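LPXTG cell wall anchor domain-containing protein (Lactobacillus rhamnosus, PDB 7CBS) serves as the basal pilin of the sortase-assembled SpaCBA pilus, probably joining the pilus shaft to the cell wall, and is itself atypically adhesive. Local coordinates at residues F68-V73 with A133-K138; V32-L37 with R167-P172. All blocks are in the same frame, centred on the assembly; numbering follows the deposited sequence.

Interaction 1. Residues F68-V73 with A133-K138; sequences FTVYDV and AVYLFK
Val70 lies alongside Phe137 on one face of an antiparallel strand pair, the two side chains pointing the same way from a non-hydrogen-bonded position. Followed outward, Val70 CB first comes to 3.5 Å from Phe137 CE1. From there CG2, placed anti to the backbone N, reaches over one face of the ring and comes within 3.2 Å of Phe137 CE1, a tight fit; the same methyl also touches Tyr135 CB at 3.8 Å. Tyr71 and Lys138 meet on the opposite face of the sheet: Lys138 CG stands anti to the carbonyl carbon (chi1 -56°) and the chain runs on extended to CD, which lies 3.6 Å from Tyr71 CE1. Beyond the last paired residues, Val73 CG2 packs against Val134 CG1. Five backbone hydrogen bonds lock the register, among them Thr69 N to Lys138 O at 2.8 Å and Val73 N to Val134 O at 2.9 Å. Phe121 of strand 118-128 meets the Phe137 ring edge-to-face, and Tyr135 OH bonds to Pro125 O. Strand 67-72 runs between strands 107-112 and 131-141, and Val73 stands at the N-cap position, right before helix 74-84.

Interaction 2. Residues V32-L37 with R167-P172; sequences VLHKLL and RIDLFP
His34 lies under the ring of Phe171, whose CZ sits over the centre of the imidazole, 3.9 Å above its plane, with the two planes 31° apart. The pair stands at the end of a parallel strand pairing, 32-34 with 167-170, in the mixed sheet of this pilin N-terminal domain. On the imidazole edge, NE2 donates to Asp169 OD1 at 2.7 Å; the carboxylate oxygen is met on its anti side, and the ring and carboxylate planes are 56° apart. His34 CG stands anti to the carbonyl carbon (chi1 -58°), which swings the ring back along the neighbouring strand toward Asp169. With the imidazole cut back to an alanine, Asp169 OD1 is likely to lose its NE2 donor and the Phe171 ring the flat surface it covers. Backbone bonds from Val32 N to Ile168 O, Leu170 N to Val32 O and His34 N to Leu170 O hold the strands together. On the face that carries Leu33 and Leu170, Leu33 CD2 presses on Pro172 CG at 3.2 Å. The guanidinium of Arg167 bonds to Ser166 and Gly163 of the second subunit, while on its own chain Val32 CG2 rests over one face of that group, 3.5 Å from Arg167 NE.

Interactions 1 and 2 belong to the same mixed sheet, with centres about 14 Å apart. Along the chain 32-37 comes first, then 68-73, 133-138 and 167-172, so the antiparallel pair of interaction 1 forms within the long excursion that the parallel pair of interaction 2 closes. Strand 118-128 lies between strands 28-34 and 131-141 and ties the two pairings together. Their side chains also meet directly: Phe68 CD2 packs 3.3 Å from Leu33 CD1, and Phe137 CD2 lies 4.0 Å from Leu170 CD1. Both contacts therefore feed one apolar interior, with interaction 1 near the chain's centre and interaction 2 at the surface.

Interaction 1. Residues F68-V73 with A133-K138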
loop_
_atom_site.group_PDB
_atom_site.type_symbol
_atom_site.label_atom_id
_atom_site.label_comp_id
_atom_site.label_asym_id
_atom_site.label_seq_id
_atom_site.Cartn_x
_atom_site.Cartn_y
_atom_site.Cartn_z
ATOM N N PHE A 68 -4.154 -7.351 -16.946
ATOM C CA PHE A 68 -3.311 -6.136 -17.025
ATOM C C PHE A 68 -1.899 -6.494 -16.556
ATOM O O PHE A 68 -1.764 -7.210 -15.547
ATOM C CB PHE A 68 -3.926 -4.993 -16.212
ATOM C CG PHE A 68 -5.089 -4.316 -16.894
ATOM C CD1 PHE A 68 -6.372 -4.833 -16.789
ATOM C CD2 PHE A 68 -4.899 -3.176 -17.661
ATOM C CE1 PHE A 68 -7.439 -4.216 -17.427
ATOM C CE2 PHE A 68 -5.969 -2.556 -18.287
ATOM C CZ PHE A 68 -7.238 -3.073 -18.164
ATOM N N THR A 69 -0.891 -6.012 -17.290
ATOM C CA THR A 69 0.559 -6.192 -17.020
ATOM C C THR A 69 1.159 -4.809 -16.749
ATOM O O THR A 69 0.861 -3.882 -17.529
ATOM C CB THR A 69 1.236 -6.916 -18.193
ATOM O OG1 THR A 69 0.502 -8.112 -18.463
ATOM C CG2 THR A 69 2.691 -7.259 -17.939
ATOM N N VAL A 70 1.961 -4.683 -15.688
ATOM C CA VAL A 70 2.629 -3.410 -15.277
ATOM C C VAL A 70 4.132 -3.546 -15.554
ATOM O O VAL A 70 4.715 -4.578 -15.167
ATOM C CB VAL A 70 2.333 -3.040 -13.807
ATOM C CG1 VAL A 70 2.772 -4.118 -12.821
ATOM C CG2 VAL A 70 2.942 -1.696 -13.430
ATOM N N TYR A 71 4.714 -2.553 -16.234
ATOM C CA TYR A 71 6.151 -2.485 -16.614
ATOM C C TYR A 71 6.790 -1.247 -15.982
ATOM O O TYR A 71 6.119 -0.208 -15.907
ATOM C CB TYR A 71 6.321 -2.399 -18.133
ATOM C CG TYR A 71 5.629 -3.477 -18.927
ATOM C CD1 TYR A 71 4.286 -3.375 -19.249
ATOM C CD2 TYR A 71 6.322 -4.588 -19.377
ATOM C CE1 TYR A 71 3.644 -4.361 -19.981
ATOM C CE2 TYR A 71 5.699 -5.574 -20.124
ATOM C CZ TYR A 71 4.352 -5.464 -20.423
ATOM O OH TYR A 71 3.725 -6.435 -21.149
ATOM N N ASP A 72 8.052 -1.368 -15.563
ATOM C CA ASP A 72 8.925 -0.244 -15.128
ATOM C C ASP A 72 9.477 0.445 -16.378
ATOM O O ASP A 72 10.250 -0.210 -17.099
ATOM C CB ASP A 72 10.033 -0.748 -14.198
ATOM C CG ASP A 72 11.105 0.280 -13.868
ATOM O OD1 ASP A 72 10.789 1.494 -13.865
ATOM O OD2 ASP A 72 12.258 -0.139 -13.617
ATOM N N VAL A 73 9.091 1.703 -16.628
ATOM C CA VAL A 73 9.558 2.507 -17.803
ATOM C C VAL A 73 10.326 3.745 -17.317
ATOM O O VAL A 73 10.473 4.692 -18.114
ATOM C CB VAL A 73 8.381 2.899 -18.725
ATOM C CG1 VAL A 73 7.590 1.682 -19.174
ATOM C CG2 VAL A 73 7.449 3.929 -18.091
ATOM N N ALA A 133 9.570 6.711 -9.715
ATOM C CA ALA A 133 9.209 5.545 -10.552
ATOM C C ALA A 133 8.176 5.984 -11.597
ATOM O O ALA A 133 7.428 6.946 -11.327
ATOM C CB ALA A 133 8.701 4.421 -9.690
ATOM N N VAL A 134 8.174 5.328 -12.762
ATOM C CA VAL A 134 7.145 5.504 -13.830
ATOM C C VAL A 134 6.775 4.115 -14.347
ATOM O O VAL A 134 7.702 3.336 -14.653
ATOM C CB VAL A 134 7.634 6.421 -14.967
ATOM C CG1 VAL A 134 6.560 6.622 -16.032
ATOM C CG2 VAL A 134 8.110 7.769 -14.436
ATOM N N TYR A 135 5.471 3.825 -14.413
ATOM C CA TYR A 135 4.912 2.485 -14.725
ATOM C C TYR A 135 3.999 2.590 -15.950
ATOM O O TYR A 135 3.260 3.591 -16.064
ATOM C CB TYR A 135 4.199 1.921 -13.493
ATOM C CG TYR A 135 5.113 1.711 -12.312
ATOM C CD1 TYR A 135 6.016 0.660 -12.289
ATOM C CD2 TYR A 135 5.104 2.575 -11.230
ATOM C CE1 TYR A 135 6.893 0.479 -11.232
ATOM C CE2 TYR A 135 5.966 2.405 -10.160
ATOM C CZ TYR A 135 6.860 1.351 -10.160
ATOM O OH TYR A 135 7.707 1.160 -9.110
ATOM N N LEU A 136 4.102 1.606 -16.850
ATOM C CA LEU A 136 3.215 1.405 -18.026
ATOM C C LEU A 136 2.238 0.267 -17.708
ATOM O O LEU A 136 2.709 -0.817 -17.324
ATOM C CB LEU A 136 4.076 1.062 -19.247
ATOM C CG LEU A 136 3.323 0.532 -20.465
ATOM C CD1 LEU A 136 2.332 1.563 -20.978
ATOM C CD2 LEU A 136 4.300 0.126 -21.556
ATOM N N PHE A 137 0.935 0.510 -17.872
ATOM C CA PHE A 137 -0.157 -0.454 -17.579
ATOM C C PHE A 137 -0.859 -0.833 -18.889
ATOM O O PHE A 137 -1.597 0.010 -19.428
ATOM C CB PHE A 137 -1.133 0.147 -16.564
ATOM C CG PHE A 137 -0.588 0.265 -15.164
ATOM C CD1 PHE A 137 -0.593 -0.826 -14.308
ATOM C CD2 PHE A 137 -0.078 1.463 -14.694
ATOM C CE1 PHE A 137 -0.097 -0.719 -13.017
ATOM C CE2 PHE A 137 0.425 1.567 -13.405
ATOM C CZ PHE A 137 0.415 0.477 -12.569
ATOM N N LYS A 138 -0.632 -2.060 -19.372
ATOM C CA LYS A 138 -1.203 -2.600 -20.636
ATOM C C LYS A 138 -2.190 -3.729 -20.324
ATOM O O LYS A 138 -1.941 -4.479 -19.363
ATOM C CB LYS A 138 -0.102 -3.152 -21.549
ATOM C CG LYS A 138 1.007 -2.178 -21.918
ATOM C CD LYS A 138 2.076 -2.814 -22.790
ATOM C CE LYS A 138 1.570 -3.315 -24.125
ATOM N NZ LYS A 138 2.678 -3.855 -24.950
#

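Interaction 2. Residues V32-L37 with R167-P172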
loop_
_atom_site.group_PDB
_atom_site.type_symbol
_atom_site.label_atom_id
_atom_site.label_comp_id
_atom_site.label_asym_id
_atom_site.label_seq_id
_atom_site.Cartn_x
_atom_site.Cartn_y
_atom_site.Cartn_z
ATOM N N VAL A 32 -4.678 0.178 -8.090
ATOM C CA VAL A 32 -5.852 -0.634 -8.516
ATOM C C VAL A 32 -6.356 -0.053 -9.841
ATOM O O VAL A 32 -6.740 1.131 -9.861
ATOM C CB VAL A 32 -6.944 -0.652 -7.429
ATOM C CG1 VAL A 32 -7.991 -1.727 -7.692
ATOM C CG2 VAL A 32 -6.337 -0.837 -6.046
ATOM N N LEU A 33 -6.282 -0.840 -10.918
ATOM C CA LEU A 33 -6.886 -0.517 -12.238
ATOM C C LEU A 33 -8.316 -1.060 -12.265
ATOM O O LEU A 33 -8.487 -2.250 -11.944
ATOM C CB LEU A 33 -6.043 -1.133 -13.355
ATOM C CG LEU A 33 -6.266 -0.493 -14.722
ATOM C CD1 LEU A 33 -5.036 -0.653 -15.603
ATOM C CD2 LEU A 33 -7.508 -1.065 -15.387
ATOM N N HIS A 34 -9.287 -0.223 -12.646
ATOM C CA HIS A 34 -10.729 -0.575 -12.763
ATOM C C HIS A 34 -11.112 -0.700 -14.243
ATOM O O HIS A 34 -11.110 0.331 -14.942
ATOM C CB HIS A 34 -11.602 0.471 -12.063
ATOM C CG HIS A 34 -11.302 0.660 -10.614
ATOM N ND1 HIS A 34 -12.234 0.395 -9.626
ATOM C CD2 HIS A 34 -10.205 1.136 -9.985
ATOM C CE1 HIS A 34 -11.715 0.682 -8.449
ATOM N NE2 HIS A 34 -10.466 1.130 -8.641
ATOM N N LYS A 35 -11.416 -1.921 -14.696
ATOM C CA LYS A 35 -11.975 -2.213 -16.044
ATOM C C LYS A 35 -13.500 -2.303 -15.927
ATOM O O LYS A 35 -14.000 -3.373 -15.526
ATOM C CB LYS A 35 -11.354 -3.500 -16.600
ATOM C CG LYS A 35 -11.838 -3.933 -17.976
ATOM C CD LYS A 35 -11.380 -3.041 -19.101
ATOM C CE LYS A 35 -11.872 -3.516 -20.449
ATOM N NZ LYS A 35 -11.799 -2.446 -21.472
ATOM N N LEU A 36 -14.192 -1.203 -16.249
ATOM C CA LEU A 36 -15.673 -1.085 -16.340
ATOM C C LEU A 36 -16.076 -1.028 -17.821
ATOM O O LEU A 36 -15.176 -0.858 -18.673
ATOM C CB LEU A 36 -16.107 0.197 -15.619
ATOM C CG LEU A 36 -15.884 0.215 -14.109
ATOM C CD1 LEU A 36 -15.921 1.631 -13.553
ATOM C CD2 LEU A 36 -16.911 -0.660 -13.420
ATOM N N LEU A 37 -17.376 -1.138 -18.117
ATOM C CA LEU A 37 -17.954 -0.993 -19.485
ATOM C C LEU A 37 -18.637 0.375 -19.608
ATOM O O LEU A 37 -19.027 0.941 -18.567
ATOM C CB LEU A 37 -18.958 -2.125 -19.747
ATOM N N ARG A 167 -3.125 4.537 -2.047
ATOM C CA ARG A 167 -3.712 3.848 -3.228
ATOM C C ARG A 167 -3.966 4.852 -4.360
ATOM O O ARG A 167 -4.465 5.959 -4.068
ATOM C CB ARG A 167 -5.020 3.151 -2.840
ATOM C CG ARG A 167 -5.671 2.387 -3.982
ATOM C CD ARG A 167 -6.831 1.531 -3.530
ATOM N NE ARG A 167 -6.411 0.381 -2.743
ATOM C CZ ARG A 167 -7.200 -0.636 -2.409
ATOM N NH1 ARG A 167 -8.460 -0.666 -2.813
ATOM N NH2 ARG A 167 -6.716 -1.638 -1.694
ATOM N N ILE A 168 -3.616 4.476 -5.594
ATOM C CA ILE A 168 -3.988 5.188 -6.853
ATOM C C ILE A 168 -5.054 4.357 -7.569
ATOM O O ILE A 168 -4.778 3.175 -7.843
ATOM C CB ILE A 168 -2.761 5.422 -7.761
ATOM C CG1 ILE A 168 -1.688 6.269 -7.077
ATOM C CG2 ILE A 168 -3.186 6.033 -9.090
ATOM C CD1 ILE A 168 -0.338 6.191 -7.734
ATOM N N ASP A 169 -6.203 4.963 -7.882
ATOM C CA ASP A 169 -7.342 4.311 -8.579
ATOM C C ASP A 169 -7.374 4.777 -10.037
ATOM O O ASP A 169 -7.723 5.946 -10.271
ATOM C CB ASP A 169 -8.659 4.594 -7.855
ATOM C CG ASP A 169 -8.832 3.760 -6.602
ATOM O OD1 ASP A 169 -9.113 2.558 -6.746
ATOM O OD2 ASP A 169 -8.655 4.314 -5.500
ATOM N N LEU A 170 -7.036 3.880 -10.970
ATOM C CA LEU A 170 -6.953 4.159 -12.429
ATOM C C LEU A 170 -8.212 3.639 -13.130
ATOM O O LEU A 170 -8.633 2.509 -12.817
ATOM C CB LEU A 170 -5.694 3.495 -12.997
ATOM C CG LEU A 170 -4.367 4.043 -12.479
ATOM C CD1 LEU A 170 -3.218 3.162 -12.947
ATOM C CD2 LEU A 170 -4.162 5.491 -12.917
ATOM N N PHE A 171 -8.772 4.445 -14.040
ATOM C CA PHE A 171 -9.980 4.140 -14.852
ATOM C C PHE A 171 -9.650 4.315 -16.334
ATOM O O PHE A 171 -10.026 5.320 -16.934
ATOM C CB PHE A 171 -11.142 5.040 -14.420
ATOM C CG PHE A 171 -11.624 4.813 -13.010
ATOM C CD1 PHE A 171 -12.513 3.790 -12.721
ATOM C CD2 PHE A 171 -11.193 5.624 -11.970
ATOM C CE1 PHE A 171 -12.955 3.579 -11.424
ATOM C CE2 PHE A 171 -11.640 5.415 -10.674
ATOM C CZ PHE A 171 -12.525 4.400 -10.404
ATOM N N PRO A 172 -8.936 3.357 -16.968
ATOM C CA PRO A 172 -8.544 3.491 -18.376
ATOM C C PRO A 172 -9.739 3.543 -19.339
ATOM O O PRO A 172 -10.686 2.818 -19.122
ATOM C CB PRO A 172 -7.683 2.246 -18.650
ATOM C CG PRO A 172 -8.092 1.258 -17.571
ATOM C CD PRO A 172 -8.460 2.102 -16.369
#